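Local coordinates for Alpha/beta hydrolase (Streptomyces albidoflavus, PDB 6KSU), which probably cyclises non-ribosomal peptides by macrolactamization, acting as a cyclase related to penicillin-binding proteins and beta-lactamases, at residues 269-274 and 336-341; 86-91 and 262-267; 311-316 and 324-329; 51-56 and 342-347; 82-87 and 332-337. All coordinates share one frame; numbering follows the deposited sequence.

Contact 1: residues 269-274 and 336-341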
# COMPACT_ATOMS: atom_id res chain seq x y z
N ARG A 269 -7.30 -6.24 -14.78
CA ARG A 269 -8.24 -6.41 -15.89
C ARG A 269 -9.65 -6.78 -15.44
O ARG A 269 -10.60 -6.15 -15.93
CB ARG A 269 -7.68 -7.43 -16.89
CG ARG A 269 -6.38 -6.97 -17.58
CD ARG A 269 -6.65 -5.93 -18.65
NE ARG A 269 -7.77 -6.30 -19.51
CZ ARG A 269 -7.66 -7.01 -20.62
NH1 ARG A 269 -6.47 -7.43 -21.02
NH2 ARG A 269 -8.74 -7.30 -21.34
N PRO A 270 -9.87 -7.75 -14.53
CA PRO A 270 -11.26 -8.04 -14.10
C PRO A 270 -11.97 -6.87 -13.42
O PRO A 270 -13.18 -6.97 -13.18
CB PRO A 270 -11.11 -9.23 -13.13
CG PRO A 270 -9.78 -9.80 -13.43
CD PRO A 270 -8.91 -8.66 -13.88
N HIS A 271 -11.27 -5.79 -13.06
CA HIS A 271 -11.91 -4.69 -12.37
C HIS A 271 -12.54 -3.68 -13.31
O HIS A 271 -13.24 -2.79 -12.85
CB HIS A 271 -10.91 -3.96 -11.47
CG HIS A 271 -10.40 -4.81 -10.35
ND1 HIS A 271 -10.90 -4.73 -9.07
CD2 HIS A 271 -9.47 -5.78 -10.33
CE1 HIS A 271 -10.30 -5.63 -8.31
NE2 HIS A 271 -9.42 -6.28 -9.05
N LEU A 272 -12.34 -3.81 -14.61
CA LEU A 272 -12.74 -2.74 -15.50
C LEU A 272 -14.09 -3.02 -16.12
O LEU A 272 -14.57 -4.17 -16.15
CB LEU A 272 -11.69 -2.52 -16.58
CG LEU A 272 -10.25 -2.58 -16.09
CD1 LEU A 272 -9.29 -2.59 -17.31
CD2 LEU A 272 -9.97 -1.38 -15.23
N ALA A 273 -14.70 -1.94 -16.61
CA ALA A 273 -15.98 -2.03 -17.31
C ALA A 273 -15.96 -3.11 -18.38
O ALA A 273 -16.85 -3.95 -18.45
CB ALA A 273 -16.32 -0.68 -17.94
N ASP A 274 -14.92 -3.10 -19.23
CA ASP A 274 -14.81 -4.01 -20.36
C ASP A 274 -14.31 -5.40 -19.96
O ASP A 274 -13.75 -6.12 -20.80
CB ASP A 274 -13.90 -3.40 -21.43
CG ASP A 274 -12.44 -3.31 -20.97
OD1 ASP A 274 -12.16 -3.58 -19.78
OD2 ASP A 274 -11.57 -2.96 -21.81
N LEU A 336 0.00 1.39 -8.72
CA LEU A 336 -1.07 0.84 -9.54
C LEU A 336 -2.27 1.77 -9.47
O LEU A 336 -2.61 2.29 -8.40
CB LEU A 336 -1.47 -0.57 -9.08
CG LEU A 336 -2.78 -1.12 -9.66
CD1 LEU A 336 -2.67 -1.29 -11.17
CD2 LEU A 336 -3.11 -2.43 -9.01
N ARG A 337 -2.94 1.96 -10.61
CA ARG A 337 -4.09 2.85 -10.67
C ARG A 337 -5.10 2.31 -11.66
O ARG A 337 -4.73 1.96 -12.79
CB ARG A 337 -3.70 4.28 -11.07
CG ARG A 337 -2.85 4.99 -10.05
CD ARG A 337 -3.64 5.32 -8.76
NE ARG A 337 -2.87 6.18 -7.87
CZ ARG A 337 -1.93 5.75 -7.03
NH1 ARG A 337 -1.65 4.45 -6.96
NH2 ARG A 337 -1.28 6.60 -6.24
N ILE A 338 -6.37 2.28 -11.25
CA ILE A 338 -7.45 1.67 -12.03
C ILE A 338 -8.61 2.66 -12.10
O ILE A 338 -9.03 3.21 -11.07
CB ILE A 338 -7.94 0.37 -11.38
CG1 ILE A 338 -6.79 -0.62 -11.17
CG2 ILE A 338 -9.08 -0.21 -12.15
CD1 ILE A 338 -7.14 -1.74 -10.24
N HIS A 339 -9.16 2.86 -13.29
CA HIS A 339 -10.40 3.61 -13.43
C HIS A 339 -11.42 2.68 -14.07
O HIS A 339 -11.46 2.57 -15.31
CB HIS A 339 -10.24 4.87 -14.28
CG HIS A 339 -11.42 5.79 -14.22
ND1 HIS A 339 -12.58 5.56 -14.91
CD2 HIS A 339 -11.61 6.94 -13.53
CE1 HIS A 339 -13.44 6.54 -14.68
NE2 HIS A 339 -12.87 7.39 -13.84
N PRO A 340 -12.25 2.00 -13.28
CA PRO A 340 -13.12 0.97 -13.86
C PRO A 340 -14.00 1.48 -14.98
O PRO A 340 -14.15 0.80 -16.01
CB PRO A 340 -13.93 0.48 -12.66
CG PRO A 340 -13.11 0.86 -11.48
CD PRO A 340 -12.43 2.13 -11.83
N ASP A 341 -14.56 2.68 -14.84
CA ASP A 341 -15.60 3.06 -15.78
C ASP A 341 -15.02 3.38 -17.15
O ASP A 341 -15.64 3.06 -18.18
CB ASP A 341 -16.45 4.21 -15.23
CG ASP A 341 -17.42 3.74 -14.16
OD1 ASP A 341 -17.41 2.53 -13.83
OD2 ASP A 341 -18.21 4.56 -13.65
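Leu272 packs on Ile338 where the loop after helix 261-268 runs under the end of strand 332-339, in the beta-lactamase-type domain. The strand lies within the domain's antiparallel sheet. Leu272 can be followed outward. Its CB lies near the carbonyl oxygen of Pro340, at the margin of contact. CG sits beside the backbone N (chi1 -42°), and the two methyls part from there. CD1 turns toward the ring of Tyr52, on strand 46-53 of the same sheet, two strands away. CD2 turns to strand 332-339 and meets Ile338 CG2 at 3.4 Å, tighter than usual for two carbons. The same methyl is 4.2 Å from His339 O. The two side chains cross at about a right angle.

One residue back, the carbonyl of His271 faces the proline ring, with His271 O 3.3 Å from Pro340 CB. The His271 ring itself is held from elsewhere, through a hydrogen bond between NE2 and Glu91. One residue on, the backbone of Ala273 ties the loop to the strand end. Ala273 N donates to Pro340 O over 2.9 Å, with an N-H...O angle of 157° and the donor tilted 30° from the carbonyl plane.

Contact 2: residues 86-91 and 262-267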
# COMPACT_ATOMS: atom_id res chain seq x y z
N LYS A 86 -0.69 -6.16 -1.45
CA LYS A 86 -1.97 -6.29 -0.75
C LYS A 86 -3.13 -6.39 -1.72
O LYS A 86 -4.17 -6.97 -1.40
CB LYS A 86 -2.17 -5.09 0.20
CG LYS A 86 -1.26 -5.13 1.38
CD LYS A 86 -1.32 -3.84 2.17
CE LYS A 86 -0.55 -4.02 3.46
NZ LYS A 86 0.92 -3.86 3.22
N PHE A 87 -2.99 -5.80 -2.90
CA PHE A 87 -4.05 -5.91 -3.89
C PHE A 87 -4.18 -7.34 -4.41
O PHE A 87 -5.28 -7.81 -4.67
CB PHE A 87 -3.79 -4.89 -5.00
CG PHE A 87 -4.66 -5.03 -6.22
CD1 PHE A 87 -5.99 -4.66 -6.19
CD2 PHE A 87 -4.12 -5.45 -7.42
CE1 PHE A 87 -6.80 -4.76 -7.33
CE2 PHE A 87 -4.91 -5.55 -8.56
CZ PHE A 87 -6.26 -5.20 -8.51
N LEU A 88 -3.07 -8.07 -4.50
CA LEU A 88 -3.17 -9.45 -4.98
C LEU A 88 -3.61 -10.38 -3.86
O LEU A 88 -4.42 -11.29 -4.09
CB LEU A 88 -1.83 -9.88 -5.56
CG LEU A 88 -1.67 -8.89 -6.72
CD1 LEU A 88 -0.45 -8.00 -6.54
CD2 LEU A 88 -1.65 -9.60 -8.04
N THR A 89 -3.12 -10.14 -2.65
CA THR A 89 -3.61 -10.85 -1.48
C THR A 89 -5.11 -10.64 -1.31
O THR A 89 -5.86 -11.60 -1.04
CB THR A 89 -2.85 -10.39 -0.24
OG1 THR A 89 -1.56 -10.99 -0.26
CG2 THR A 89 -3.61 -10.81 1.05
N ALA A 90 -5.57 -9.39 -1.46
CA ALA A 90 -7.00 -9.13 -1.40
C ALA A 90 -7.72 -9.88 -2.50
O ALA A 90 -8.79 -10.46 -2.28
CB ALA A 90 -7.29 -7.64 -1.54
N GLU A 91 -7.13 -9.88 -3.70
CA GLU A 91 -7.73 -10.60 -4.81
C GLU A 91 -7.80 -12.10 -4.50
O GLU A 91 -8.80 -12.76 -4.80
CB GLU A 91 -6.92 -10.31 -6.06
CG GLU A 91 -7.31 -8.97 -6.76
CD GLU A 91 -6.77 -8.93 -8.20
OE1 GLU A 91 -5.75 -9.60 -8.46
OE2 GLU A 91 -7.36 -8.26 -9.08
N THR A 262 3.34 -4.92 -16.09
CA THR A 262 2.32 -5.56 -16.92
C THR A 262 1.52 -6.59 -16.13
O THR A 262 0.32 -6.74 -16.34
CB THR A 262 2.99 -6.19 -18.14
OG1 THR A 262 3.37 -5.15 -19.04
CG2 THR A 262 2.05 -7.17 -18.88
N ASP A 263 2.19 -7.32 -15.22
CA ASP A 263 1.49 -8.22 -14.31
C ASP A 263 0.40 -7.49 -13.51
O ASP A 263 -0.73 -7.97 -13.40
CB ASP A 263 2.50 -8.90 -13.35
CG ASP A 263 3.49 -9.83 -14.07
OD1 ASP A 263 3.21 -10.23 -15.22
OD2 ASP A 263 4.56 -10.16 -13.48
N LEU A 264 0.73 -6.30 -12.98
CA LEU A 264 -0.23 -5.56 -12.16
C LEU A 264 -1.41 -5.08 -12.99
O LEU A 264 -2.55 -5.06 -12.50
CB LEU A 264 0.43 -4.36 -11.49
CG LEU A 264 1.45 -4.58 -10.37
CD1 LEU A 264 1.99 -3.21 -9.91
CD2 LEU A 264 0.84 -5.32 -9.18
N VAL A 265 -1.15 -4.64 -14.22
CA VAL A 265 -2.25 -4.25 -15.11
C VAL A 265 -3.12 -5.47 -15.41
O VAL A 265 -4.36 -5.38 -15.44
CB VAL A 265 -1.69 -3.60 -16.39
CG1 VAL A 265 -2.77 -3.40 -17.43
CG2 VAL A 265 -1.03 -2.25 -16.05
N THR A 266 -2.50 -6.64 -15.59
CA THR A 266 -3.28 -7.84 -15.88
C THR A 266 -4.22 -8.16 -14.73
O THR A 266 -5.41 -8.41 -14.94
CB THR A 266 -2.33 -8.99 -16.17
OG1 THR A 266 -1.51 -8.67 -17.32
CG2 THR A 266 -3.09 -10.30 -16.39
N ALA A 267 -3.71 -8.12 -13.49
CA ALA A 267 -4.55 -8.37 -12.32
C ALA A 267 -5.66 -7.34 -12.16
O ALA A 267 -6.68 -7.62 -11.54
CB ALA A 267 -3.69 -8.42 -11.05
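Phe87, Leu88 and Glu91 on helix 85-98 pack against Leu264 and Ala267 on helix 261-268, a buried helix-to-helix contact within the beta-lactamase-type domain. The two short axes come no closer than 11.2 Å, and their directions differ by 35°. At that spacing side chains bridge most of the gap. Ala267 is the small residue on which the three side chains of helix 85-98 converge.

Leu88 divides its methyls between two partners. CD2 rests on Ala267 CB at 3.8 Å. CD1 touches Leu264 CD2 at 4.0 Å, and there the two leucines cross at about a right angle. Phe87 also reaches the alanine, with its CE2 4.0 Å from Ala267 CB. With CG anti to the backbone N (chi1 170°), the ring is carried toward helix 261-268. CG of Glu91 lies over one face of that ring, offset toward the rim.

Glu91 brings the polar end. Beyond CG its chain is extended, which carries the acid group to the last turn of helix 261-268. OE2 lies 2.6 Å from Ala267 O, so short for two oxygens that the glutamate probably holds a proton between them. OE2 is also hydrogen-bonded to His271 NE2. OE1 stands 3.5 Å from Ala267 CB and has no polar partner in the model, although it is buried.

Helix 194-206 closes over Leu88, Glu91 and Ala267 with Met198, Leu202 and Leu206. Met292 of helix 286-293 packs on Phe87 and Glu91. Strand 332-339 reaches Phe87 through Leu336 and Ile338, and Leu264 through Cys334.

Contact 3: residues 311-316 and 324-329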
# COMPACT_ATOMS: atom_id res chain seq x y z
N GLY A 311 -8.62 -3.96 -0.19
CA GLY A 311 -7.38 -4.05 -0.92
C GLY A 311 -7.17 -3.00 -1.98
O GLY A 311 -6.16 -3.07 -2.69
N LEU A 312 -8.09 -2.06 -2.13
CA LEU A 312 -7.91 -0.88 -2.96
C LEU A 312 -8.20 0.37 -2.14
O LEU A 312 -9.12 0.38 -1.31
CB LEU A 312 -8.82 -0.91 -4.16
CG LEU A 312 -8.51 -1.93 -5.27
CD1 LEU A 312 -9.80 -2.25 -6.00
CD2 LEU A 312 -7.44 -1.40 -6.23
N MET A 313 -7.42 1.42 -2.36
CA MET A 313 -7.73 2.76 -1.89
C MET A 313 -8.36 3.59 -3.02
O MET A 313 -8.24 3.25 -4.20
CB MET A 313 -6.47 3.48 -1.37
CG MET A 313 -5.57 4.07 -2.47
SD MET A 313 -3.94 4.56 -1.88
CE MET A 313 -3.11 5.02 -3.39
N ARG A 314 -9.00 4.70 -2.64
CA ARG A 314 -9.65 5.61 -3.57
C ARG A 314 -9.03 7.01 -3.48
O ARG A 314 -8.86 7.54 -2.37
CB ARG A 314 -11.15 5.69 -3.27
CG ARG A 314 -11.90 6.72 -4.08
CD ARG A 314 -13.39 6.60 -3.88
NE ARG A 314 -13.80 6.93 -2.51
CZ ARG A 314 -13.95 8.17 -2.06
NH1 ARG A 314 -13.71 9.20 -2.87
NH2 ARG A 314 -14.32 8.38 -0.81
N HIS A 315 -8.69 7.58 -4.63
CA HIS A 315 -8.30 8.98 -4.75
C HIS A 315 -9.32 9.67 -5.66
O HIS A 315 -9.55 9.22 -6.79
CB HIS A 315 -6.89 9.12 -5.33
CG HIS A 315 -5.80 8.74 -4.38
ND1 HIS A 315 -4.46 8.80 -4.71
CD2 HIS A 315 -5.85 8.29 -3.10
CE1 HIS A 315 -3.73 8.40 -3.68
NE2 HIS A 315 -4.55 8.09 -2.69
N GLY A 316 -9.93 10.76 -5.17
CA GLY A 316 -11.00 11.41 -5.91
C GLY A 316 -12.36 10.84 -5.58
O GLY A 316 -12.51 9.90 -4.78
N GLY A 324 -6.37 2.24 -6.49
CA GLY A 324 -5.12 1.54 -6.64
C GLY A 324 -4.43 1.24 -5.33
O GLY A 324 -5.07 0.95 -4.32
N HIS A 325 -3.10 1.29 -5.35
CA HIS A 325 -2.28 0.96 -4.20
C HIS A 325 -0.87 1.44 -4.50
O HIS A 325 -0.48 1.56 -5.67
CB HIS A 325 -2.28 -0.55 -3.92
CG HIS A 325 -2.23 -0.89 -2.47
ND1 HIS A 325 -1.10 -0.70 -1.70
CD2 HIS A 325 -3.16 -1.43 -1.64
CE1 HIS A 325 -1.33 -1.10 -0.46
NE2 HIS A 325 -2.58 -1.55 -0.39
N ASP A 326 -0.12 1.71 -3.44
CA ASP A 326 1.25 2.16 -3.54
C ASP A 326 2.14 1.19 -2.77
O ASP A 326 1.68 0.39 -1.96
CB ASP A 326 1.45 3.58 -2.96
CG ASP A 326 0.74 4.65 -3.75
OD1 ASP A 326 0.55 4.48 -4.98
OD2 ASP A 326 0.37 5.66 -3.12
N GLY A 327 3.42 1.27 -3.05
CA GLY A 327 4.37 0.44 -2.35
C GLY A 327 5.79 0.86 -2.64
O GLY A 327 6.06 1.45 -3.70
N ALA A 328 6.68 0.55 -1.70
CA ALA A 328 8.11 0.81 -1.86
C ALA A 328 8.89 -0.10 -0.91
O ALA A 328 8.62 -0.13 0.29
CB ALA A 328 8.44 2.28 -1.58
N VAL A 329 9.84 -0.84 -1.45
CA VAL A 329 10.77 -1.61 -0.62
C VAL A 329 12.17 -1.16 -1.03
O VAL A 329 12.50 -1.15 -2.23
CB VAL A 329 10.60 -3.14 -0.79
CG1 VAL A 329 9.16 -3.54 -0.79
CG2 VAL A 329 11.20 -3.66 -2.02
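Met313 and Gly324 form an antiparallel hydrogen-bonded pair. Met313 N donates to Gly324 O over 3.1 Å at 168°. Gly324 N returns a bond to Met313 O, also 3.1 Å but more bent, at 153°. Leu312 lays its CD2 methyl 3.8 Å from Gly324 CA. The Met313 side chain reaches across toward Asp326. Its CG lies between the backbone N and the carbonyl carbon (chi1 80°), and the rest of the chain is extended. This brings CE to 3.5 Å from Asp326 OD2, with the two side chains crossing at about a right angle.

The pair belongs to the beta hairpin of strands 313-315 and 322-329. His325-Asp326-Gly327 probably corresponds to the third active-site motif of penicillin-binding relatives, KTG in many and HTG in some. The His325 ring meets Gly311 O at its edge, with CD2 3.6 Å away. Its ND1 donates to Asp326 O over 3.0 Å, in the ring plane, which fixes the rotation of the imidazole.

Farther out, the same ring packs on Lys86 and Tyr174. Asp326 OD1 is gripped by Asn335 ND2 and by a salt bridge from Arg337. The methyl CE of Met313 also packs on that arginine.

Contact 4: residues 51-56 and 342-347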
# COMPACT_ATOMS: atom_id res chain seq x y z
N VAL A 51 0.28 0.56 -19.56
CA VAL A 51 -1.02 1.23 -19.60
C VAL A 51 -1.97 0.39 -20.43
O VAL A 51 -1.69 0.12 -21.61
CB VAL A 51 -0.91 2.63 -20.21
CG1 VAL A 51 -2.25 3.36 -20.11
CG2 VAL A 51 0.22 3.41 -19.55
N TYR A 52 -3.09 -0.01 -19.84
CA TYR A 52 -4.19 -0.60 -20.59
C TYR A 52 -5.24 0.48 -20.80
O TYR A 52 -5.69 1.11 -19.83
CB TYR A 52 -4.76 -1.82 -19.88
CG TYR A 52 -5.94 -2.45 -20.60
CD1 TYR A 52 -5.76 -3.36 -21.65
CD2 TYR A 52 -7.23 -2.13 -20.23
CE1 TYR A 52 -6.87 -3.93 -22.30
CE2 TYR A 52 -8.31 -2.67 -20.85
CZ TYR A 52 -8.14 -3.57 -21.89
OH TYR A 52 -9.27 -4.09 -22.47
N ARG A 53 -5.59 0.73 -22.06
CA ARG A 53 -6.50 1.81 -22.39
C ARG A 53 -7.04 1.59 -23.79
O ARG A 53 -6.30 1.24 -24.72
CB ARG A 53 -5.78 3.17 -22.29
CG ARG A 53 -6.42 4.24 -23.17
CD ARG A 53 -6.21 5.64 -22.62
NE ARG A 53 -4.86 6.13 -22.82
CZ ARG A 53 -4.56 7.42 -22.95
NH1 ARG A 53 -5.53 8.33 -22.90
NH2 ARG A 53 -3.30 7.79 -23.12
N ASP A 54 -8.35 1.76 -23.94
CA ASP A 54 -9.05 1.57 -25.21
C ASP A 54 -8.92 0.14 -25.71
O ASP A 54 -8.78 -0.11 -26.91
CB ASP A 54 -8.55 2.57 -26.26
CG ASP A 54 -9.03 3.97 -25.97
OD1 ASP A 54 -8.21 4.91 -26.04
OD2 ASP A 54 -10.23 4.12 -25.66
N GLY A 55 -8.98 -0.81 -24.78
CA GLY A 55 -8.92 -2.23 -25.09
C GLY A 55 -7.54 -2.78 -25.41
O GLY A 55 -7.42 -3.97 -25.69
N ALA A 56 -6.49 -1.97 -25.37
CA ALA A 56 -5.19 -2.50 -25.73
C ALA A 56 -4.13 -2.03 -24.75
O ALA A 56 -4.29 -1.03 -24.04
CB ALA A 56 -4.81 -2.13 -27.16
N ARG A 342 -13.83 3.95 -17.19
CA ARG A 342 -13.12 4.18 -18.44
C ARG A 342 -12.28 2.98 -18.89
O ARG A 342 -11.59 3.08 -19.90
CB ARG A 342 -12.25 5.43 -18.31
CG ARG A 342 -13.04 6.70 -18.07
CD ARG A 342 -12.16 7.89 -17.67
NE ARG A 342 -11.19 8.17 -18.72
CZ ARG A 342 -10.19 9.04 -18.62
NH1 ARG A 342 -10.03 9.74 -17.51
NH2 ARG A 342 -9.36 9.21 -19.64
N SER A 343 -12.33 1.86 -18.17
CA SER A 343 -11.57 0.65 -18.52
C SER A 343 -10.09 0.99 -18.69
O SER A 343 -9.47 0.68 -19.72
CB SER A 343 -12.15 -0.02 -19.76
OG SER A 343 -13.50 -0.41 -19.57
N LEU A 344 -9.53 1.65 -17.67
CA LEU A 344 -8.16 2.12 -17.75
C LEU A 344 -7.39 1.65 -16.52
O LEU A 344 -7.85 1.80 -15.39
CB LEU A 344 -8.13 3.65 -17.85
CG LEU A 344 -6.83 4.38 -18.16
CD1 LEU A 344 -7.24 5.80 -18.39
CD2 LEU A 344 -5.72 4.31 -17.09
N ALA A 345 -6.20 1.08 -16.76
CA ALA A 345 -5.30 0.68 -15.70
C ALA A 345 -3.87 0.99 -16.13
O ALA A 345 -3.51 0.81 -17.30
CB ALA A 345 -5.43 -0.81 -15.38
N LEU A 346 -3.07 1.45 -15.18
CA LEU A 346 -1.68 1.74 -15.44
C LEU A 346 -0.88 1.43 -14.19
O LEU A 346 -1.34 1.63 -13.07
CB LEU A 346 -1.46 3.19 -15.88
CG LEU A 346 -1.71 4.42 -14.99
CD1 LEU A 346 -0.60 4.65 -14.05
CD2 LEU A 346 -1.77 5.62 -15.89
N ALA A 347 0.31 0.91 -14.40
CA ALA A 347 1.17 0.49 -13.31
C ALA A 347 2.55 0.99 -13.62
O ALA A 347 2.95 1.07 -14.78
CB ALA A 347 1.19 -1.03 -13.16
O HOH W 1 -9.82 3.55 -21.95
O HOH W 2 -9.93 -0.22 -22.32
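Tyr52 and Ala345 pair as antiparallel hydrogen-bonded neighbours, their two strands running at 172°. Tyr52 N donates to Ala345 O over 2.7 Å. The return bond, Ala345 N to Tyr52 O, is 3.1 Å. Val51 and Leu346 form the adjoining non-hydrogen-bonded pair, in which Val51 CA sends a CA-H...O contact to Ala345 O.

Side chains alternate between the sheet's faces. On one, Val51 and Leu346 lie side by side, with Val51 CG2 4.0 Å from Leu346 CB. On the other, Tyr52 CG is anti to the backbone N (chi1 178°), which carries the ring beside Ser343, its CD2 3.6 Å from Ser343 O. The Tyr52 hydroxyl is hydrogen-bonded to Asp274 OD2, and Arg269 makes a cation-pi contact with the ring.

Past Arg53 the direct bonds give way to water. One water accepts from Asp54 N and donates to Arg342 O at 2.7 Å. A second accepts from Gly55 N and donates to Ser343 O at 2.8 Å. Nearby, a malonate ion, probably from the crystallisation liquor, is hydrogen-bonded to Arg342 NE.

Arg53 to Ala56 make a type I' turn, closing the tight hairpin of strands 46-53 and 56-63. On the other segment, Ser343 and Leu344 together face His339, a G1 beta bulge where strand 344-350 begins.

Contact 5: residues 82-87 and 332-337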
# COMPACT_ATOMS: atom_id res chain seq x y z
N GLY A 82 6.30 -4.18 -3.22
CA GLY A 82 6.03 -3.65 -1.90
C GLY A 82 4.61 -3.92 -1.45
O GLY A 82 4.03 -4.98 -1.71
N SER A 83 4.02 -2.92 -0.80
CA SER A 83 2.65 -3.03 -0.32
C SER A 83 1.63 -3.18 -1.44
O SER A 83 0.47 -3.50 -1.15
CB SER A 83 2.34 -1.80 0.53
OG SER A 83 2.94 -1.95 1.81
N VAL A 84 2.02 -2.97 -2.70
CA VAL A 84 1.07 -3.26 -3.77
C VAL A 84 0.68 -4.74 -3.73
O VAL A 84 -0.39 -5.10 -4.22
CB VAL A 84 1.62 -2.80 -5.16
CG1 VAL A 84 0.66 -3.15 -6.32
CG2 VAL A 84 1.89 -1.28 -5.19
N THR A 85 1.50 -5.57 -3.08
CA THR A 85 1.16 -6.98 -2.84
C THR A 85 -0.23 -7.15 -2.23
O THR A 85 -0.89 -8.18 -2.44
CB THR A 85 2.23 -7.60 -1.92
OG1 THR A 85 3.53 -7.50 -2.52
CG2 THR A 85 1.91 -9.09 -1.65
N LYS A 86 -0.69 -6.16 -1.45
CA LYS A 86 -1.97 -6.29 -0.75
C LYS A 86 -3.13 -6.39 -1.72
O LYS A 86 -4.17 -6.97 -1.40
CB LYS A 86 -2.17 -5.09 0.20
CG LYS A 86 -1.26 -5.13 1.38
CD LYS A 86 -1.32 -3.84 2.17
CE LYS A 86 -0.55 -4.02 3.46
NZ LYS A 86 0.92 -3.86 3.22
N PHE A 87 -2.99 -5.80 -2.90
CA PHE A 87 -4.05 -5.91 -3.89
C PHE A 87 -4.18 -7.34 -4.41
O PHE A 87 -5.28 -7.81 -4.67
CB PHE A 87 -3.79 -4.89 -5.00
CG PHE A 87 -4.66 -5.03 -6.22
CD1 PHE A 87 -5.99 -4.66 -6.19
CD2 PHE A 87 -4.12 -5.45 -7.42
CE1 PHE A 87 -6.80 -4.76 -7.33
CE2 PHE A 87 -4.91 -5.55 -8.56
CZ PHE A 87 -6.26 -5.20 -8.51
N ALA A 332 13.19 0.90 -4.31
CA ALA A 332 12.25 0.55 -5.37
C ALA A 332 10.85 1.00 -4.97
O ALA A 332 10.52 1.07 -3.79
CB ALA A 332 12.30 -0.96 -5.69
N SER A 333 10.05 1.34 -5.97
CA SER A 333 8.70 1.80 -5.74
C SER A 333 7.80 1.12 -6.76
O SER A 333 8.27 0.60 -7.79
CB SER A 333 8.56 3.32 -5.87
OG SER A 333 8.96 3.76 -7.15
N CYS A 334 6.50 1.17 -6.48
CA CYS A 334 5.51 0.52 -7.32
C CYS A 334 4.15 1.19 -7.11
O CYS A 334 3.72 1.35 -5.98
CB CYS A 334 5.46 -0.96 -6.96
SG CYS A 334 4.14 -1.83 -7.69
N ASN A 335 3.49 1.56 -8.21
CA ASN A 335 2.20 2.24 -8.14
C ASN A 335 1.24 1.63 -9.15
O ASN A 335 1.62 1.41 -10.30
CB ASN A 335 2.28 3.74 -8.44
CG ASN A 335 3.25 4.47 -7.55
OD1 ASN A 335 4.45 4.56 -7.85
ND2 ASN A 335 2.75 4.99 -6.43
N LEU A 336 0.00 1.39 -8.72
CA LEU A 336 -1.07 0.84 -9.54
C LEU A 336 -2.27 1.77 -9.47
O LEU A 336 -2.61 2.29 -8.40
CB LEU A 336 -1.47 -0.57 -9.08
CG LEU A 336 -2.78 -1.12 -9.66
CD1 LEU A 336 -2.67 -1.29 -11.17
CD2 LEU A 336 -3.11 -2.43 -9.01
N ARG A 337 -2.94 1.96 -10.61
CA ARG A 337 -4.09 2.85 -10.67
C ARG A 337 -5.10 2.31 -11.66
O ARG A 337 -4.73 1.96 -12.79
CB ARG A 337 -3.70 4.28 -11.07
CG ARG A 337 -2.85 4.99 -10.05
CD ARG A 337 -3.64 5.32 -8.76
NE ARG A 337 -2.87 6.18 -7.87
CZ ARG A 337 -1.93 5.75 -7.03
NH1 ARG A 337 -1.65 4.45 -6.96
NH2 ARG A 337 -1.28 6.60 -6.24
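Val84 and Phe87 meet Cys334 and Leu336 where the segment leading into helix 85-98 crosses strand 332-339. The segment begins at Gly82, which has a positive phi of 53°, favourable to glycine. Its carbonyl oxygen accepts from both Thr85 N and Thr85 OG1, the latter at 2.7 Å, so two bonds hold this turn.

The Ser83 side chain does not touch the strand. With Lys86 it fits the SxxK pattern of penicillin-binding relatives, where the serine is the nucleophile, so Ser83 probably has that role.

Val84 carries the contact. Its CG2 methyl is 3.4 Å from Cys334 SG and 3.3 Å from Cys334 O. The sulfur is anti to its own backbone N (chi1 170°), which aims it at the valine. CG1 points along the strand and meets Leu336 CB at 4.3 Å.

Lys86 reaches away from the strand. Its NZ is hydrogen-bonded to Asn176 OD1 and Ala254 O, and weakly to Tyr174 OH.

Phe87 ends the walk with a CH-pi contact. Leu336 CD2 sits over one ring face, 3.9 Å from the Phe87 ring centroid and 28° off the normal. The two side chains cross at about a right angle.

No hydrogen bond joins the segments. The 82-87 segment is seated on the sheet by methyls, a thiol and a ring face, while the polar Ser83 and Lys86 point elsewhere, consistent with a reactive site on the side away from Cys334.

Contacts 1, 3, 4 and 5 share one antiparallel sheet, and contact 2 joins two helices packed on it. Phe87 connects contacts 2 and 5, and its CZ is 3.4 Å from His271 NE2 of contact 1. His271 NE2 also reaches Glu91 OE2 of contact 2 at 2.9 Å. Contacts 3 and 5, with centres about 7 Å apart, border the probable SxxK site. His325 CE1 packs 3.1 Å from the backbone O of Ser83. Contact 4 lies farther off, its centre about 17 Å from those of contacts 3 and 5. Contacts 1 and 4 are about 7 Å apart between centres, tied by Asp274 OD2 to Tyr52 OH at 2.6 Å.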